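Local coordinates for protein phosphohistidine phosphatase SixA (Escherichia coli, PDB 1UJC) that removes the phosphoryl group from phosphohistidine, acting on the HPt domain of the ArcB sensor in the multistep His-Asp phosphorelay, at residues Glu46-Ser51 / Gln58-Val63; Ala117-Gly122 / Val136-Ser141. One frame throughout, in Å; residues are numbered along the deposited sequence.

Contact 1. Residues Glu46-Ser51 / Gln58-Val63; sequences ERVLVS and QTLEEV
Leu60 of helix 54-66 packs its branched end over two valines of strand 47-50, Val48 and Val50. These sit two apart and point to the same face of the strand, while Leu49 between them points away from the helix. The ends of Val48 and Leu60 meet head on. One methyl of Val48, CG1, lies 4.0 Å from Leu60 CG and about 4.1 Å from both Leu60 CD1 and Leu60 CD2, and so faces the fork of the leucine. CG1, opposite the backbone N of Val48 (chi1 178°), is the methyl that meets the leucine. Val50 makes a different approach. It lies across Leu60, nearly perpendicular to it, and its CG1 touches Leu60 CD1 at 4.1 Å. Leu60 CD1 is thus shared by the two valines. The strand and helix belong to a beta-alpha-beta unit completed by strand 74-75, within the histidine phosphatase fold. Ile106 of the neighbouring strand 102-107 touches both Val50 and Leu60, and widens the apolar patch. Just beyond the strand, Ser51 OG hydrogen-bonds to His108, a residue of the tungstate pocket. No hydrogen bond or salt bridge spans the two segments. Helix and strand are held here by apolar packing without directional bonds, with the valines buried and the leucine only partly so.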
ATOM      1  N   GLU A  46       8.795  -8.151   3.631  1.00 14.77           N
ATOM      2  CA  GLU A  46       8.600  -9.406   4.352  1.00 13.10           C
ATOM      3  C   GLU A  46       7.154  -9.884   4.322  1.00 12.31           C
ATOM      4  O   GLU A  46       6.889 -11.085   4.247  1.00 10.89           O
ATOM      5  CB  GLU A  46       9.045  -9.255   5.812  1.00 13.36           C
ATOM      6  CG  GLU A  46       9.032 -10.568   6.605  1.00 12.84           C
ATOM      7  CD  GLU A  46       9.411 -10.390   8.070  1.00 11.87           C
ATOM      8  OE1 GLU A  46      10.398  -9.683   8.354  1.00  9.34           O
ATOM      9  OE2 GLU A  46       8.725 -10.971   8.937  1.00 12.56           O
ATOM     10  N   ARG A  47       6.219  -8.943   4.390  1.00 11.87           N
ATOM     11  CA  ARG A  47       4.802  -9.284   4.385  1.00 11.94           C
ATOM     12  C   ARG A  47       4.004  -8.359   3.473  1.00 12.31           C
ATOM     13  O   ARG A  47       4.373  -7.199   3.268  1.00 11.20           O
ATOM     14  CB  ARG A  47       4.247  -9.206   5.811  1.00 12.73           C
ATOM     15  CG  ARG A  47       4.826 -10.252   6.758  1.00 12.84           C
ATOM     16  CD  ARG A  47       4.227 -11.626   6.480  1.00 11.56           C
ATOM     17  NE  ARG A  47       2.895 -11.767   7.063  1.00 12.57           N
ATOM     18  CZ  ARG A  47       2.660 -11.923   8.364  1.00 12.18           C
ATOM     19  NH1 ARG A  47       3.671 -11.960   9.225  1.00 10.69           N
ATOM     20  NH2 ARG A  47       1.412 -12.053   8.804  1.00 12.35           N
ATOM     21  N   VAL A  48       2.903  -8.877   2.939  1.00 10.99           N
ATOM     22  CA  VAL A  48       2.051  -8.103   2.051  1.00 10.77           C
ATOM     23  C   VAL A  48       0.578  -8.190   2.443  1.00 10.95           C
ATOM     24  O   VAL A  48       0.037  -9.280   2.632  1.00 11.16           O
ATOM     25  CB  VAL A  48       2.212  -8.578   0.598  1.00 12.32           C
ATOM     26  CG1 VAL A  48       1.275  -7.807  -0.314  1.00 13.42           C
ATOM     27  CG2 VAL A  48       3.654  -8.404   0.164  1.00 13.19           C
ATOM     28  N   LEU A  49      -0.056  -7.027   2.563  1.00  9.64           N
ATOM     29  CA  LEU A  49      -1.467  -6.929   2.917  1.00 10.40           C
ATOM     30  C   LEU A  49      -2.135  -6.216   1.747  1.00 11.71           C
ATOM     31  O   LEU A  49      -1.683  -5.150   1.329  1.00 14.02           O
ATOM     32  CB  LEU A  49      -1.636  -6.111   4.200  1.00  9.78           C
ATOM     33  CG  LEU A  49      -0.762  -6.536   5.385  1.00 10.82           C
ATOM     34  CD1 LEU A  49      -1.004  -5.605   6.569  1.00 11.18           C
ATOM     35  CD2 LEU A  49      -1.080  -7.974   5.766  1.00 12.26           C
ATOM     36  N   VAL A  50      -3.202  -6.798   1.215  1.00 11.89           N
ATOM     37  CA  VAL A  50      -3.874  -6.201   0.067  1.00 12.01           C
ATOM     38  C   VAL A  50      -5.397  -6.196   0.162  1.00 12.18           C
ATOM     39  O   VAL A  50      -5.997  -7.062   0.794  1.00 11.59           O
ATOM     40  CB  VAL A  50      -3.462  -6.940  -1.234  1.00 13.70           C
ATOM     41  CG1 VAL A  50      -3.909  -8.396  -1.167  1.00 12.16           C
ATOM     42  CG2 VAL A  50      -4.053  -6.240  -2.454  1.00 14.73           C
ATOM     43  N   SER A  51      -6.010  -5.199  -0.470  1.00 11.89           N
ATOM     44  CA  SER A  51      -7.457  -5.075  -0.511  1.00 11.41           C
ATOM     45  C   SER A  51      -8.011  -6.196  -1.385  1.00 11.30           C
ATOM     46  O   SER A  51      -7.347  -6.651  -2.312  1.00 10.33           O
ATOM     47  CB  SER A  51      -7.852  -3.728  -1.114  1.00 11.91           C
ATOM     48  OG  SER A  51      -9.198  -3.750  -1.549  1.00 14.54           O
ATOM     49  N   GLN A  58      -4.400  -6.638  -8.544  1.00 10.86           N
ATOM     50  CA  GLN A  58      -3.676  -6.551  -9.804  1.00 11.40           C
ATOM     51  C   GLN A  58      -2.445  -5.663  -9.644  1.00 11.17           C
ATOM     52  O   GLN A  58      -1.402  -5.923 -10.236  1.00 11.28           O
ATOM     53  CB  GLN A  58      -4.573  -5.992 -10.904  1.00 13.56           C
ATOM     54  CG  GLN A  58      -4.117  -6.404 -12.290  1.00 13.37           C
ATOM     55  CD  GLN A  58      -4.926  -5.762 -13.392  1.00 14.69           C
ATOM     56  OE1 GLN A  58      -6.082  -5.390 -13.196  1.00 15.55           O
ATOM     57  NE2 GLN A  58      -4.327  -5.648 -14.569  1.00 15.70           N
ATOM     58  N   THR A  59      -2.573  -4.606  -8.849  1.00 11.23           N
ATOM     59  CA  THR A  59      -1.442  -3.725  -8.603  1.00 11.77           C
ATOM     60  C   THR A  59      -0.358  -4.576  -7.942  1.00 11.60           C
ATOM     61  O   THR A  59       0.826  -4.460  -8.264  1.00 11.16           O
ATOM     62  CB  THR A  59      -1.832  -2.571  -7.665  1.00  9.91           C
ATOM     63  OG1 THR A  59      -2.754  -1.701  -8.336  1.00 12.89           O
ATOM     64  CG2 THR A  59      -0.601  -1.784  -7.252  1.00 13.67           C
ATOM     65  N   LEU A  60      -0.784  -5.451  -7.034  1.00 13.11           N
ATOM     66  CA  LEU A  60       0.126  -6.348  -6.322  1.00 12.60           C
ATOM     67  C   LEU A  60       0.833  -7.272  -7.319  1.00 13.03           C
ATOM     68  O   LEU A  60       2.042  -7.473  -7.233  1.00 11.85           O
ATOM     69  CB  LEU A  60      -0.655  -7.198  -5.314  1.00 14.42           C
ATOM     70  CG  LEU A  60       0.064  -7.821  -4.108  1.00 16.76           C
ATOM     71  CD1 LEU A  60      -0.691  -9.072  -3.695  1.00 14.95           C
ATOM     72  CD2 LEU A  60       1.506  -8.169  -4.429  1.00 15.74           C
ATOM     73  N   GLU A  61       0.069  -7.845  -8.247  1.00 14.28           N
ATOM     74  CA  GLU A  61       0.632  -8.745  -9.258  1.00 16.96           C
ATOM     75  C   GLU A  61       1.771  -8.042  -9.975  1.00 15.57           C
ATOM     76  O   GLU A  61       2.893  -8.543 -10.042  1.00 16.99           O
ATOM     77  CB  GLU A  61      -0.404  -9.123 -10.325  1.00 20.07           C
ATOM     78  CG  GLU A  61      -1.660  -9.814  -9.854  1.00 25.01           C
ATOM     79  CD  GLU A  61      -2.659 -10.022 -10.997  1.00 27.69           C
ATOM     80  OE1 GLU A  61      -3.805 -10.424 -10.710  1.00 26.85           O
ATOM     81  OE2 GLU A  61      -2.294  -9.782 -12.180  1.00 26.32           O
ATOM     82  N   GLU A  62       1.453  -6.871 -10.519  1.00 15.97           N
ATOM     83  CA  GLU A  62       2.406  -6.064 -11.269  1.00 14.90           C
ATOM     84  C   GLU A  62       3.669  -5.766 -10.472  1.00 14.73           C
ATOM     85  O   GLU A  62       4.786  -5.911 -10.978  1.00 13.46           O
ATOM     86  CB  GLU A  62       1.724  -4.765 -11.714  1.00 16.14           C
ATOM     87  CG  GLU A  62       0.609  -4.991 -12.732  1.00 18.36           C
ATOM     88  CD  GLU A  62       1.136  -5.433 -14.089  1.00 21.61           C
ATOM     89  OE1 GLU A  62       0.524  -6.325 -14.720  1.00 20.36           O
ATOM     90  OE2 GLU A  62       2.161  -4.875 -14.529  1.00 21.01           O
ATOM     91  N   VAL A  63       3.490  -5.358  -9.221  1.00 13.64           N
ATOM     92  CA  VAL A  63       4.617  -5.053  -8.358  1.00 13.39           C
ATOM     93  C   VAL A  63       5.455  -6.303  -8.126  1.00 13.73           C
ATOM     94  O   VAL A  63       6.679  -6.267  -8.243  1.00 14.80           O
ATOM     95  CB  VAL A  63       4.142  -4.505  -6.996  1.00 12.30           C
ATOM     96  CG1 VAL A  63       5.307  -4.443  -6.018  1.00 11.58           C
ATOM     97  CG2 VAL A  63       3.546  -3.118  -7.181  1.00 14.25           C
TER

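Contact 2. Residues Ala117-Gly122 / Val136-Ser141; sequences AELCPG and VTLDES
Cys120 and Val136 make the closest apolar contact between the two segments. The sulfur of Cys120 lies against both methyls of the valine, with SG 3.6 Å from Val136 CG1 and 4.0 Å from Val136 CG2. Cys120 is the first residue to leave helical geometry after helix 111-119. Its SG is anti to its own carbonyl carbon (chi1 -51°), which directs the sulfur to the strand. Leu119, the last residue of the helix, adds two looser contacts. One branch goes to each of two strand residues: Leu119 CD1 is 4.5 Å from Val136 CG1, and Leu119 CD2 is 4.4 Å from Leu138 CD1. The CB of Leu138 does not point at the helix, but the end of its side chain bends over to reach Leu119.

The C-terminal end of helix 111-119 is thus packed on strand 133-138, which runs antiparallel to strand 2-7 in the mixed sheet of this histidine phosphatase fold. Helix 85-98 lies on the same side, where Leu92 and Thr96 also touch Leu138.

Polar bonds lie beside this packing. None joins the two segments directly. After the strand, Asp139 OD2 accepts from Ser141 N at 2.8 Å and forms an Asx turn. The N-H...O angle is only 132°, and the donor lies above the carboxylate plane, 49° out of it. The same oxygen also bonds to Asn143 N, so two backbone amides grip it as the chain turns toward strand 144-150. The backbone of Leu119 is bonded to that of Gly144, at the start of that strand.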
ATOM      1  N   ALA A 117      -2.297   9.030   8.838  1.00 12.35           N
ATOM      2  CA  ALA A 117      -2.606   9.913   9.964  1.00 12.23           C
ATOM      3  C   ALA A 117      -2.844   9.094  11.225  1.00 12.37           C
ATOM      4  O   ALA A 117      -2.302   9.401  12.286  1.00 13.41           O
ATOM      5  CB  ALA A 117      -3.837  10.759   9.651  1.00 10.78           C
ATOM      6  N   GLU A 118      -3.658   8.050  11.097  1.00 12.40           N
ATOM      7  CA  GLU A 118      -3.971   7.162  12.212  1.00 12.83           C
ATOM      8  C   GLU A 118      -2.698   6.577  12.822  1.00 12.90           C
ATOM      9  O   GLU A 118      -2.575   6.478  14.039  1.00 11.51           O
ATOM     10  CB  GLU A 118      -4.882   6.031  11.729  1.00 15.96           C
ATOM     11  CG  GLU A 118      -5.102   4.885  12.709  1.00 19.48           C
ATOM     12  CD  GLU A 118      -5.905   5.286  13.926  1.00 23.42           C
ATOM     13  OE1 GLU A 118      -6.618   6.308  13.861  1.00 23.64           O
ATOM     14  OE2 GLU A 118      -5.838   4.563  14.947  1.00 26.05           O
ATOM     15  N   LEU A 119      -1.755   6.191  11.968  1.00 12.54           N
ATOM     16  CA  LEU A 119      -0.498   5.611  12.430  1.00 12.57           C
ATOM     17  C   LEU A 119       0.494   6.656  12.933  1.00 11.75           C
ATOM     18  O   LEU A 119       1.265   6.402  13.863  1.00 10.79           O
ATOM     19  CB  LEU A 119       0.160   4.818  11.294  1.00 10.72           C
ATOM     20  CG  LEU A 119      -0.623   3.663  10.669  1.00 10.90           C
ATOM     21  CD1 LEU A 119       0.092   3.203   9.410  1.00 12.50           C
ATOM     22  CD2 LEU A 119      -0.753   2.521  11.662  1.00 10.89           C
ATOM     23  N   CYS A 120       0.464   7.839  12.328  1.00 11.59           N
ATOM     24  CA  CYS A 120       1.412   8.890  12.683  1.00 12.08           C
ATOM     25  C   CYS A 120       0.839  10.135  13.344  1.00 12.99           C
ATOM     26  O   CYS A 120       0.138  10.920  12.711  1.00 13.34           O
ATOM     27  CB  CYS A 120       2.189   9.310  11.434  1.00 11.58           C
ATOM     28  SG  CYS A 120       2.920   7.928  10.536  1.00 13.15           S
ATOM     29  N   PRO A 121       1.140  10.333  14.634  1.00 13.95           N
ATOM     30  CA  PRO A 121       0.650  11.504  15.364  1.00 14.03           C
ATOM     31  C   PRO A 121       1.132  12.803  14.716  1.00 14.27           C
ATOM     32  O   PRO A 121       2.261  12.879  14.234  1.00 13.94           O
ATOM     33  CB  PRO A 121       1.244  11.307  16.756  1.00 14.71           C
ATOM     34  CG  PRO A 121       1.243   9.818  16.900  1.00 12.77           C
ATOM     35  CD  PRO A 121       1.772   9.371  15.555  1.00 12.20           C
ATOM     36  N   GLY A 122       0.268  13.813  14.696  1.00 13.87           N
ATOM     37  CA  GLY A 122       0.636  15.100  14.126  1.00 14.40           C
ATOM     38  C   GLY A 122       0.525  15.230  12.618  1.00 14.92           C
ATOM     39  O   GLY A 122       0.741  16.310  12.071  1.00 15.18           O
ATOM     40  N   VAL A 136       6.282   4.638   6.293  1.00 10.66           N
ATOM     41  CA  VAL A 136       6.014   4.879   7.699  1.00 12.07           C
ATOM     42  C   VAL A 136       6.792   3.900   8.556  1.00 11.94           C
ATOM     43  O   VAL A 136       6.751   2.700   8.318  1.00 14.44           O
ATOM     44  CB  VAL A 136       4.512   4.686   8.018  1.00 11.72           C
ATOM     45  CG1 VAL A 136       4.278   4.771   9.518  1.00 13.06           C
ATOM     46  CG2 VAL A 136       3.682   5.731   7.281  1.00 10.75           C
ATOM     47  N   THR A 137       7.507   4.412   9.548  1.00 12.29           N
ATOM     48  CA  THR A 137       8.237   3.540  10.453  1.00 11.87           C
ATOM     49  C   THR A 137       7.347   3.411  11.677  1.00 12.55           C
ATOM     50  O   THR A 137       7.064   4.403  12.349  1.00 12.58           O
ATOM     51  CB  THR A 137       9.582   4.141  10.862  1.00 11.82           C
ATOM     52  OG1 THR A 137      10.429   4.230   9.712  1.00 10.01           O
ATOM     53  CG2 THR A 137      10.247   3.273  11.923  1.00 13.37           C
ATOM     54  N   LEU A 138       6.890   2.193  11.949  1.00 12.36           N
ATOM     55  CA  LEU A 138       5.999   1.943  13.075  1.00 13.31           C
ATOM     56  C   LEU A 138       6.680   1.176  14.201  1.00 14.17           C
ATOM     57  O   LEU A 138       7.367   0.177  13.962  1.00 14.25           O
ATOM     58  CB  LEU A 138       4.777   1.159  12.596  1.00 12.97           C
ATOM     59  CG  LEU A 138       3.619   0.895  13.562  1.00 14.07           C
ATOM     60  CD1 LEU A 138       2.944   2.208  13.969  1.00 12.62           C
ATOM     61  CD2 LEU A 138       2.616  -0.016  12.875  1.00 14.37           C
ATOM     62  N   ASP A 139       6.487   1.640  15.430  1.00 14.19           N
ATOM     63  CA  ASP A 139       7.077   0.956  16.565  1.00 15.95           C
ATOM     64  C   ASP A 139       6.042   0.060  17.246  1.00 15.86           C
ATOM     65  O   ASP A 139       4.856   0.072  16.898  1.00 16.26           O
ATOM     66  CB  ASP A 139       7.710   1.955  17.553  1.00 15.74           C
ATOM     67  CG  ASP A 139       6.694   2.699  18.400  1.00 18.00           C
ATOM     68  OD1 ASP A 139       7.096   3.720  19.009  1.00 18.09           O
ATOM     69  OD2 ASP A 139       5.522   2.276  18.479  1.00 15.68           O
ATOM     70  N   GLU A 140       6.509  -0.720  18.209  1.00 16.09           N
ATOM     71  CA  GLU A 140       5.678  -1.674  18.930  1.00 19.05           C
ATOM     72  C   GLU A 140       4.460  -1.107  19.668  1.00 17.68           C
ATOM     73  O   GLU A 140       3.497  -1.828  19.933  1.00 16.56           O
ATOM     74  CB  GLU A 140       6.565  -2.457  19.894  1.00 20.60           C
ATOM     75  CG  GLU A 140       7.899  -2.908  19.272  1.00 25.25           C
ATOM     76  CD  GLU A 140       8.904  -1.763  19.077  1.00 28.56           C
ATOM     77  OE1 GLU A 140       9.113  -0.992  20.038  1.00 30.23           O
ATOM     78  OE2 GLU A 140       9.494  -1.642  17.972  1.00 26.98           O
ATOM     79  N   SER A 141       4.493   0.182  19.987  1.00 18.40           N
ATOM     80  CA  SER A 141       3.378   0.807  20.689  1.00 17.79           C
ATOM     81  C   SER A 141       2.406   1.474  19.725  1.00 18.69           C
ATOM     82  O   SER A 141       1.534   2.234  20.138  1.00 20.21           O
ATOM     83  CB  SER A 141       3.899   1.822  21.708  1.00 18.16           C
ATOM     84  OG  SER A 141       4.625   1.157  22.729  1.00 19.46           O
TER

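In the fold
From the N terminus, strand 2-7 and helix 25-40 come first. Contact 1 then closes a short loop, in which strand 47-50 is followed soon by helix 54-66. The chain goes on through strand 74-75, helix 85-98 and strand 102-107 before contact 2 opens. Contact 2 closes a longer, mostly irregular loop from the end of helix 111-119 to strand 133-138. The loops lie in series, neither nesting nor crossing. Both contacts involve one sheet, on opposite sides of the chain's centre. Contacts 1 and 2 lie about 21 Å apart between centres and about 9 Å between nearest atoms. Contact 1 ties a helix to the sheet's parallel part, contact 2 another to its antiparallel part.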